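Local coordinates for protein gamma-glutamyl-gamma-aminobutyrate hydrolase PuuD (Escherichia coli, PDB 6VTV) that hydrolyses the gamma-glutamyl linkage of gamma-glutamyl-gamma-aminobutyrate, releasing 4-aminobutanoate and glutamate in the last step of the conversion of putrescine to 4-aminobutanoate, at residues 122-136 / 187-199. Residues are numbered along the deposited sequence; the frame is centred on the assembly and turned at random.
With MN (manganese (II) ion), chain D.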
ATOM      1  N   GLN B 122       4.156 -16.777  11.635  1.00 18.35           N
ATOM      2  CA  GLN B 122       5.387 -16.677  12.408  1.00 22.94           C
ATOM      3  C   GLN B 122       5.441 -15.377  13.197  1.00 19.90           C
ATOM      4  O   GLN B 122       5.982 -15.347  14.309  1.00 22.41           O
ATOM      5  CB  GLN B 122       6.594 -16.802  11.476  1.00 21.77           C
ATOM      6  CG  GLN B 122       6.622 -18.114  10.696  1.00 21.18           C
ATOM      7  CD  GLN B 122       7.614 -18.099   9.549  1.00 26.42           C
ATOM      8  OE1 GLN B 122       8.196 -17.062   9.232  1.00 29.49           O
ATOM      9  NE2 GLN B 122       7.810 -19.251   8.919  1.00 28.14           N
ATOM     10  N   GLU B 123       4.879 -14.297  12.649  1.00 22.04           N
ATOM     11  CA  GLU B 123       4.754 -13.064  13.417  1.00 21.59           C
ATOM     12  C   GLU B 123       3.812 -13.247  14.600  1.00 23.81           C
ATOM     13  O   GLU B 123       4.076 -12.738  15.695  1.00 26.51           O
ATOM     14  CB  GLU B 123       4.271 -11.929  12.511  1.00 21.97           C
ATOM     15  CG  GLU B 123       5.337 -11.406  11.563  1.00 20.14           C
ATOM     16  CD  GLU B 123       4.768 -10.519  10.473  1.00 21.97           C
ATOM     17  OE1 GLU B 123       3.541 -10.559  10.248  1.00 25.56           O
ATOM     18  OE2 GLU B 123       5.549  -9.778   9.841  1.00 25.44           O
ATOM     19  N   LEU B 124       2.712 -13.978  14.399  1.00 19.81           N
ATOM     20  CA  LEU B 124       1.780 -14.246  15.491  1.00 19.73           C
ATOM     21  C   LEU B 124       2.449 -15.050  16.598  1.00 19.85           C
ATOM     22  O   LEU B 124       2.281 -14.753  17.787  1.00 23.62           O
ATOM     23  CB  LEU B 124       0.554 -14.992  14.962  1.00 25.21           C
ATOM     24  CG  LEU B 124      -0.807 -14.295  15.013  1.00 34.77           C
ATOM     25  CD1 LEU B 124      -1.926 -15.324  14.906  1.00 33.50           C
ATOM     26  CD2 LEU B 124      -0.950 -13.476  16.286  1.00 38.95           C
ATOM     27  N   VAL B 125       3.205 -16.082  16.220  1.00 23.86           N
ATOM     28  CA  VAL B 125       3.853 -16.938  17.209  1.00 26.22           C
ATOM     29  C   VAL B 125       4.871 -16.142  18.016  1.00 27.27           C
ATOM     30  O   VAL B 125       4.937 -16.258  19.246  1.00 22.07           O
ATOM     31  CB  VAL B 125       4.500 -18.152  16.515  1.00 21.36           C
ATOM     32  CG1 VAL B 125       5.395 -18.912  17.482  1.00 21.68           C
ATOM     33  CG2 VAL B 125       3.426 -19.065  15.942  1.00 19.68           C
ATOM     34  N   VAL B 126       5.665 -15.309  17.344  1.00 23.62           N
ATOM     35  CA  VAL B 126       6.695 -14.549  18.044  1.00 23.59           C
ATOM     36  C   VAL B 126       6.069 -13.445  18.889  1.00 23.74           C
ATOM     37  O   VAL B 126       6.526 -13.168  20.005  1.00 26.73           O
ATOM     38  CB  VAL B 126       7.719 -13.991  17.038  1.00 21.83           C
ATOM     39  CG1 VAL B 126       8.680 -13.030  17.723  1.00 23.43           C
ATOM     40  CG2 VAL B 126       8.485 -15.129  16.385  1.00 21.28           C
ATOM     41  N   ALA B 127       5.006 -12.809  18.387  1.00 22.65           N
ATOM     42  CA  ALA B 127       4.416 -11.684  19.106  1.00 24.01           C
ATOM     43  C   ALA B 127       3.800 -12.113  20.430  1.00 25.30           C
ATOM     44  O   ALA B 127       3.750 -11.319  21.377  1.00 26.75           O
ATOM     45  CB  ALA B 127       3.365 -10.991  18.239  1.00 27.31           C
ATOM     46  N   THR B 128       3.333 -13.356  20.525  1.00 24.39           N
ATOM     47  CA  THR B 128       2.676 -13.848  21.726  1.00 28.91           C
ATOM     48  C   THR B 128       3.613 -14.638  22.632  1.00 31.30           C
ATOM     49  O   THR B 128       3.147 -15.273  23.584  1.00 36.34           O
ATOM     50  CB  THR B 128       1.463 -14.700  21.349  1.00 29.41           C
ATOM     51  OG1 THR B 128       1.839 -15.657  20.349  1.00 29.68           O
ATOM     52  CG2 THR B 128       0.351 -13.814  20.802  1.00 31.32           C
ATOM     53  N   GLY B 129       4.916 -14.610  22.367  1.00 29.06           N
ATOM     54  CA  GLY B 129       5.897 -15.214  23.244  1.00 27.49           C
ATOM     55  C   GLY B 129       6.522 -16.503  22.757  1.00 29.00           C
ATOM     56  O   GLY B 129       7.259 -17.136  23.522  1.00 27.98           O
ATOM     57  N   GLY B 130       6.261 -16.916  21.519  1.00 28.79           N
ATOM     58  CA  GLY B 130       6.801 -18.148  20.987  1.00 31.06           C
ATOM     59  C   GLY B 130       8.138 -17.947  20.299  1.00 29.83           C
ATOM     60  O   GLY B 130       8.760 -16.884  20.363  1.00 29.29           O
ATOM     61  N   SER B 131       8.584 -19.006  19.626  1.00 27.46           N
ATOM     62  CA  SER B 131       9.857 -19.007  18.922  1.00 26.60           C
ATOM     63  C   SER B 131       9.700 -19.762  17.611  1.00 26.64           C
ATOM     64  O   SER B 131       8.679 -20.409  17.358  1.00 21.90           O
ATOM     65  CB  SER B 131      10.969 -19.630  19.774  1.00 26.60           C
ATOM     66  OG  SER B 131      10.670 -20.978  20.086  1.00 26.10           O
ATOM     67  N   LEU B 132      10.733 -19.684  16.773  1.00 28.29           N
ATOM     68  CA  LEU B 132      10.695 -20.260  15.438  1.00 27.92           C
ATOM     69  C   LEU B 132      11.888 -21.175  15.209  1.00 26.64           C
ATOM     70  O   LEU B 132      12.961 -20.987  15.789  1.00 25.63           O
ATOM     71  CB  LEU B 132      10.696 -19.172  14.357  1.00 28.15           C
ATOM     72  CG  LEU B 132       9.677 -18.044  14.490  1.00 27.11           C
ATOM     73  CD1 LEU B 132       9.893 -17.018  13.393  1.00 24.34           C
ATOM     74  CD2 LEU B 132       8.264 -18.600  14.442  1.00 26.25           C
ATOM     75  N   HIS B 133      11.682 -22.173  14.351  1.00 23.77           N
ATOM     76  CA  HIS B 133      12.787 -22.910  13.753  1.00 29.83           C
ATOM     77  C   HIS B 133      13.390 -22.050  12.651  1.00 26.61           C
ATOM     78  O   HIS B 133      12.682 -21.642  11.725  1.00 24.58           O
ATOM     79  CB  HIS B 133      12.306 -24.242  13.179  1.00 32.63           C
ATOM     80  CG  HIS B 133      11.986 -25.276  14.213  1.00 34.43           C
ATOM     81  ND1 HIS B 133      12.959 -25.931  14.936  1.00 37.51           N
ATOM     82  CD2 HIS B 133      10.802 -25.785  14.627  1.00 35.08           C
ATOM     83  CE1 HIS B 133      12.387 -26.791  15.761  1.00 39.04           C
ATOM     84  NE2 HIS B 133      11.079 -26.722  15.592  1.00 37.05           N
ATOM     85  N   ARG B 134      14.688 -21.765  12.743  1.00 27.10           N
ATOM     86  CA  ARG B 134      15.314 -20.919  11.735  1.00 29.15           C
ATOM     87  C   ARG B 134      15.691 -21.685  10.474  1.00 33.21           C
ATOM     88  O   ARG B 134      15.820 -21.072   9.409  1.00 31.36           O
ATOM     89  CB  ARG B 134      16.547 -20.227  12.321  1.00 30.08           C
ATOM     90  CG  ARG B 134      16.195 -19.150  13.333  1.00 29.26           C
ATOM     91  CD  ARG B 134      17.339 -18.853  14.285  1.00 33.77           C
ATOM     92  NE  ARG B 134      18.387 -18.053  13.658  1.00 37.02           N
ATOM     93  CZ  ARG B 134      19.345 -17.424  14.331  1.00 41.57           C
ATOM     94  NH1 ARG B 134      19.384 -17.498  15.655  1.00 43.62           N
ATOM     95  NH2 ARG B 134      20.261 -16.717  13.684  1.00 34.02           N
ATOM     96  N   LYS B 135      15.862 -23.005  10.568  1.00 29.64           N
ATOM     97  CA  LYS B 135      16.220 -23.850   9.423  1.00 28.45           C
ATOM     98  C   LYS B 135      15.466 -25.171   9.576  1.00 28.23           C
ATOM     99  O   LYS B 135      15.956 -26.102  10.222  1.00 30.60           O
ATOM    100  CB  LYS B 135      17.725 -24.074   9.338  1.00 33.17           C
ATOM    101  CG  LYS B 135      18.542 -22.815   9.098  1.00 36.81           C
ATOM    102  CD  LYS B 135      18.402 -22.324   7.668  1.00 39.04           C
ATOM    103  CE  LYS B 135      19.226 -23.163   6.707  1.00 42.30           C
ATOM    104  NZ  LYS B 135      19.030 -22.728   5.296  1.00 43.57           N
ATOM    105  N   LEU B 136      14.272 -25.244   8.980  1.00 27.02           N
ATOM    106  CA  LEU B 136      13.519 -26.494   8.994  1.00 31.27           C
ATOM    107  C   LEU B 136      14.280 -27.612   8.297  1.00 35.18           C
ATOM    108  O   LEU B 136      14.157 -28.782   8.680  1.00 35.65           O
ATOM    109  CB  LEU B 136      12.155 -26.296   8.332  1.00 28.44           C
ATOM    110  CG  LEU B 136      11.156 -25.378   9.040  1.00 26.56           C
ATOM    111  CD1 LEU B 136       9.938 -25.134   8.162  1.00 24.48           C
ATOM    112  CD2 LEU B 136      10.740 -25.949  10.385  1.00 26.73           C
ATOM    113  N   HIS B 187       8.020 -22.292   2.881  1.00 21.46           N
ATOM    114  CA  HIS B 187       8.625 -21.719   4.074  1.00 22.96           C
ATOM    115  C   HIS B 187       9.804 -22.568   4.526  1.00 25.05           C
ATOM    116  O   HIS B 187       9.715 -23.799   4.568  1.00 22.30           O
ATOM    117  CB  HIS B 187       7.600 -21.585   5.207  1.00 20.25           C
ATOM    118  CG  HIS B 187       6.948 -22.876   5.595  1.00 22.79           C
ATOM    119  ND1 HIS B 187       7.203 -23.506   6.794  1.00 20.78           N
ATOM    120  CD2 HIS B 187       6.040 -23.648   4.952  1.00 20.21           C
ATOM    121  CE1 HIS B 187       6.486 -24.613   6.870  1.00 22.20           C
ATOM    122  NE2 HIS B 187       5.772 -24.722   5.765  1.00 22.81           N
ATOM    123  N   GLY B 188      10.904 -21.898   4.861  1.00 28.80           N
ATOM    124  CA  GLY B 188      12.080 -22.555   5.399  1.00 26.70           C
ATOM    125  C   GLY B 188      12.166 -22.410   6.902  1.00 25.95           C
ATOM    126  O   GLY B 188      13.023 -23.018   7.551  1.00 29.54           O
ATOM    127  N   GLN B 189      11.282 -21.592   7.463  1.00 22.10           N
ATOM    128  CA  GLN B 189      11.152 -21.429   8.900  1.00 23.27           C
ATOM    129  C   GLN B 189       9.764 -21.884   9.332  1.00 22.53           C
ATOM    130  O   GLN B 189       8.841 -21.993   8.519  1.00 23.08           O
ATOM    131  CB  GLN B 189      11.394 -19.973   9.324  1.00 21.49           C
ATOM    132  CG  GLN B 189      12.765 -19.439   8.932  1.00 20.58           C
ATOM    133  CD  GLN B 189      13.171 -18.215   9.731  1.00 22.07           C
ATOM    134  OE1 GLN B 189      12.334 -17.555  10.346  1.00 27.15           O
ATOM    135  NE2 GLN B 189      14.463 -17.908   9.727  1.00 24.29           N
ATOM    136  N   GLY B 190       9.625 -22.162  10.624  1.00 19.76           N
ATOM    137  CA  GLY B 190       8.354 -22.630  11.144  1.00 22.26           C
ATOM    138  C   GLY B 190       8.292 -22.465  12.644  1.00 21.58           C
ATOM    139  O   GLY B 190       9.274 -22.108  13.296  1.00 23.42           O
ATOM    140  N   ALA B 191       7.108 -22.735  13.187  1.00 18.72           N
ATOM    141  CA  ALA B 191       6.893 -22.603  14.621  1.00 18.94           C
ATOM    142  C   ALA B 191       7.701 -23.647  15.380  1.00 26.44           C
ATOM    143  O   ALA B 191       7.685 -24.833  15.037  1.00 26.26           O
ATOM    144  CB  ALA B 191       5.407 -22.742  14.950  1.00 18.98           C
ATOM    145  N   LYS B 192       8.422 -23.200  16.406  1.00 24.75           N
ATOM    146  CA  LYS B 192       9.156 -24.107  17.278  1.00 26.31           C
ATOM    147  C   LYS B 192       8.405 -24.268  18.592  1.00 27.08           C
ATOM    148  O   LYS B 192       7.815 -25.320  18.855  1.00 30.81           O
ATOM    149  CB  LYS B 192      10.576 -23.594  17.527  1.00 22.60           C
ATOM    150  CG  LYS B 192      11.431 -24.523  18.375  1.00 23.35           C
ATOM    151  CD  LYS B 192      12.912 -24.228  18.199  1.00 27.52           C
ATOM    152  CE  LYS B 192      13.248 -22.806  18.618  1.00 30.44           C
ATOM    153  NZ  LYS B 192      14.677 -22.473  18.353  1.00 34.72           N
ATOM    154  N   VAL B 193       8.422 -23.227  19.418  1.00 24.56           N
ATOM    155  CA  VAL B 193       7.642 -23.178  20.647  1.00 26.74           C
ATOM    156  C   VAL B 193       6.433 -22.287  20.404  1.00 29.88           C
ATOM    157  O   VAL B 193       6.568 -21.173  19.883  1.00 27.20           O
ATOM    158  CB  VAL B 193       8.485 -22.659  21.825  1.00 29.22           C
ATOM    159  CG1 VAL B 193       7.588 -22.170  22.951  1.00 29.74           C
ATOM    160  CG2 VAL B 193       9.424 -23.744  22.323  1.00 31.79           C
ATOM    161  N   VAL B 194       5.253 -22.779  20.766  1.00 29.64           N
ATOM    162  CA  VAL B 194       4.014 -22.020  20.666  1.00 30.62           C
ATOM    163  C   VAL B 194       3.564 -21.662  22.075  1.00 29.53           C
ATOM    164  O   VAL B 194       3.482 -22.534  22.948  1.00 32.93           O
ATOM    165  CB  VAL B 194       2.931 -22.807  19.909  1.00 32.65           C
ATOM    166  CG1 VAL B 194       1.575 -22.153  20.090  1.00 34.07           C
ATOM    167  CG2 VAL B 194       3.286 -22.890  18.432  1.00 28.66           C
ATOM    168  N   SER B 195       3.288 -20.380  22.294  1.00 31.68           N
ATOM    169  CA  SER B 195       2.916 -19.902  23.615  1.00 33.55           C
ATOM    170  C   SER B 195       1.600 -20.532  24.069  1.00 29.35           C
ATOM    171  O   SER B 195       0.765 -20.916  23.242  1.00 30.49           O
ATOM    172  CB  SER B 195       2.782 -18.380  23.605  1.00 37.92           C
ATOM    173  OG  SER B 195       2.467 -17.874  24.889  1.00 43.33           O
ATOM    174  N   PRO B 196       1.389 -20.660  25.383  1.00 30.92           N
ATOM    175  CA  PRO B 196       0.069 -21.080  25.877  1.00 35.17           C
ATOM    176  C   PRO B 196      -1.042 -20.093  25.552  1.00 34.57           C
ATOM    177  O   PRO B 196      -2.219 -20.460  25.664  1.00 31.18           O
ATOM    178  CB  PRO B 196       0.279 -21.207  27.393  1.00 37.53           C
ATOM    179  CG  PRO B 196       1.494 -20.383  27.684  1.00 38.88           C
ATOM    180  CD  PRO B 196       2.367 -20.521  26.475  1.00 34.74           C
ATOM    181  N   ARG B 197      -0.708 -18.860  25.161  1.00 35.31           N
ATOM    182  CA  ARG B 197      -1.721 -17.928  24.682  1.00 33.66           C
ATOM    183  C   ARG B 197      -2.345 -18.387  23.372  1.00 32.82           C
ATOM    184  O   ARG B 197      -3.464 -17.975  23.052  1.00 37.38           O
ATOM    185  CB  ARG B 197      -1.118 -16.533  24.497  1.00 33.47           C
ATOM    186  CG  ARG B 197      -0.669 -15.858  25.781  1.00 32.33           C
ATOM    187  CD  ARG B 197       0.097 -14.578  25.482  1.00 30.21           C
ATOM    188  NE  ARG B 197      -0.751 -13.563  24.864  1.00 32.04           N
ATOM    189  CZ  ARG B 197      -0.296 -12.447  24.304  1.00 33.66           C
ATOM    190  NH1 ARG B 197       1.007 -12.198  24.278  1.00 33.07           N
ATOM    191  NH2 ARG B 197      -1.142 -11.579  23.765  1.00 33.13           N
ATOM    192  N   LEU B 198      -1.647 -19.226  22.615  1.00 28.25           N
ATOM    193  CA  LEU B 198      -2.096 -19.700  21.317  1.00 27.37           C
ATOM    194  C   LEU B 198      -2.565 -21.145  21.410  1.00 27.62           C
ATOM    195  O   LEU B 198      -2.073 -21.925  22.229  1.00 27.60           O
ATOM    196  CB  LEU B 198      -0.973 -19.603  20.277  1.00 25.00           C
ATOM    197  CG  LEU B 198      -0.897 -18.371  19.375  1.00 27.91           C
ATOM    198  CD1 LEU B 198      -1.125 -17.103  20.173  1.00 34.05           C
ATOM    199  CD2 LEU B 198       0.442 -18.322  18.652  1.00 22.87           C
ATOM    200  N   ARG B 199      -3.524 -21.492  20.559  1.00 29.75           N
ATOM    201  CA  ARG B 199      -4.024 -22.851  20.426  0.50 32.72           C
ATOM    202  C   ARG B 199      -3.616 -23.401  19.064  1.00 32.44           C
ATOM    203  O   ARG B 199      -3.702 -22.697  18.053  1.00 26.76           O
ATOM    204  CB  ARG B 199      -5.548 -22.881  20.586  0.50 35.56           C
ATOM    205  CG  ARG B 199      -6.242 -24.062  19.933  0.50 36.33           C
ATOM    206  CD  ARG B 199      -7.660 -23.700  19.504  0.50 37.42           C
ATOM    207  NE  ARG B 199      -8.438 -23.096  20.584  0.50 37.89           N
ATOM    208  CZ  ARG B 199      -8.848 -21.830  20.596  0.50 38.90           C
ATOM    209  NH1 ARG B 199      -8.557 -21.024  19.583  0.50 39.51           N
ATOM    210  NH2 ARG B 199      -9.553 -21.369  21.621  0.50 37.84           N
TER
HETATM  211 MN    MN D 301       4.495 -26.447   5.190  1.00 26.30          MN
HETATM  212  O   HOH W   1      10.176 -15.717  10.029  1.00 20.40           O
HETATM  213  O   HOH W   2       9.603 -19.169   6.494  1.00 21.74           O
HETATM  214  O   HOH W   3       3.356 -18.121  20.450  1.00 24.66           O
HETATM  215  O   HOH W   4       2.928  -9.467  23.777  1.00 46.96           O
HETATM  216  O   HOH W   5       3.172 -13.461  25.769  1.00 47.35           O
HETATM  217  O   HOH W   6      15.828 -21.690  15.663  1.00 44.82           O
HETATM  218  O   HOH W   7       2.776 -25.055   4.572  1.00 22.08           O
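His133 N gives a short bond of 2.6 Å to Gly190 O, and Gly190 N returns a longer one to His133 O, making an antiparallel hydrogen-bonded pair. Leu132 and Ala191 form the neighbouring non-hydrogen-bonded pair. One step on, a classic beta bulge sets Lys192 and Val193 against Ser131, whose O takes Lys192 N while its N bonds Val193 O. The OG of Ser131, turned between its own backbone N and carbonyl carbon (chi1 61°), also accepts from Val193 N at 3.2 Å. Past the other end, Leu136 N runs almost straight into Gly188 O.

This small two-stranded antiparallel sheet joins distant parts of the chain: strand 132-133, which follows helix 119-127 of the glutamine amidotransferase-type fold, and strand 190-191, just after the manganese ligand His187. A Schellman motif with Gly129 at positive phi closes the C-terminal end of that helix, whose N-terminal end follows directly on Cys118, the predicted nucleophile. His187 NE2 binds the manganese at 2.2 Å, with His145, His161, Ser185 and Glu210 completing the protein ligands; its ND1 donates to Gln189 O, which lies close to the ring plane and so helps fix the rotation of the imidazole.

Water links Gln122 and Gln189: one molecule donates to both side-chain OE1 atoms, and a second accepts from Gln122 NE2 and the backbone N of Gln189.

Among the packing contacts, Lys192 CG lies over one face of the His133 ring, 3.7 Å from its centroid, a CH-pi contact; the lysine's NZ goes on to a salt bridge with Glu85. Thr128 CG2 sits over the centre of the Arg197 guanidinium, 3.8 Å from CZ, while water 5 meets that group at its edge and bridges NH1 to Thr128 O. Leu198 CD2 reaches Val125 CG2 at 4.1 Å, the two side chains crossing roughly at right angles.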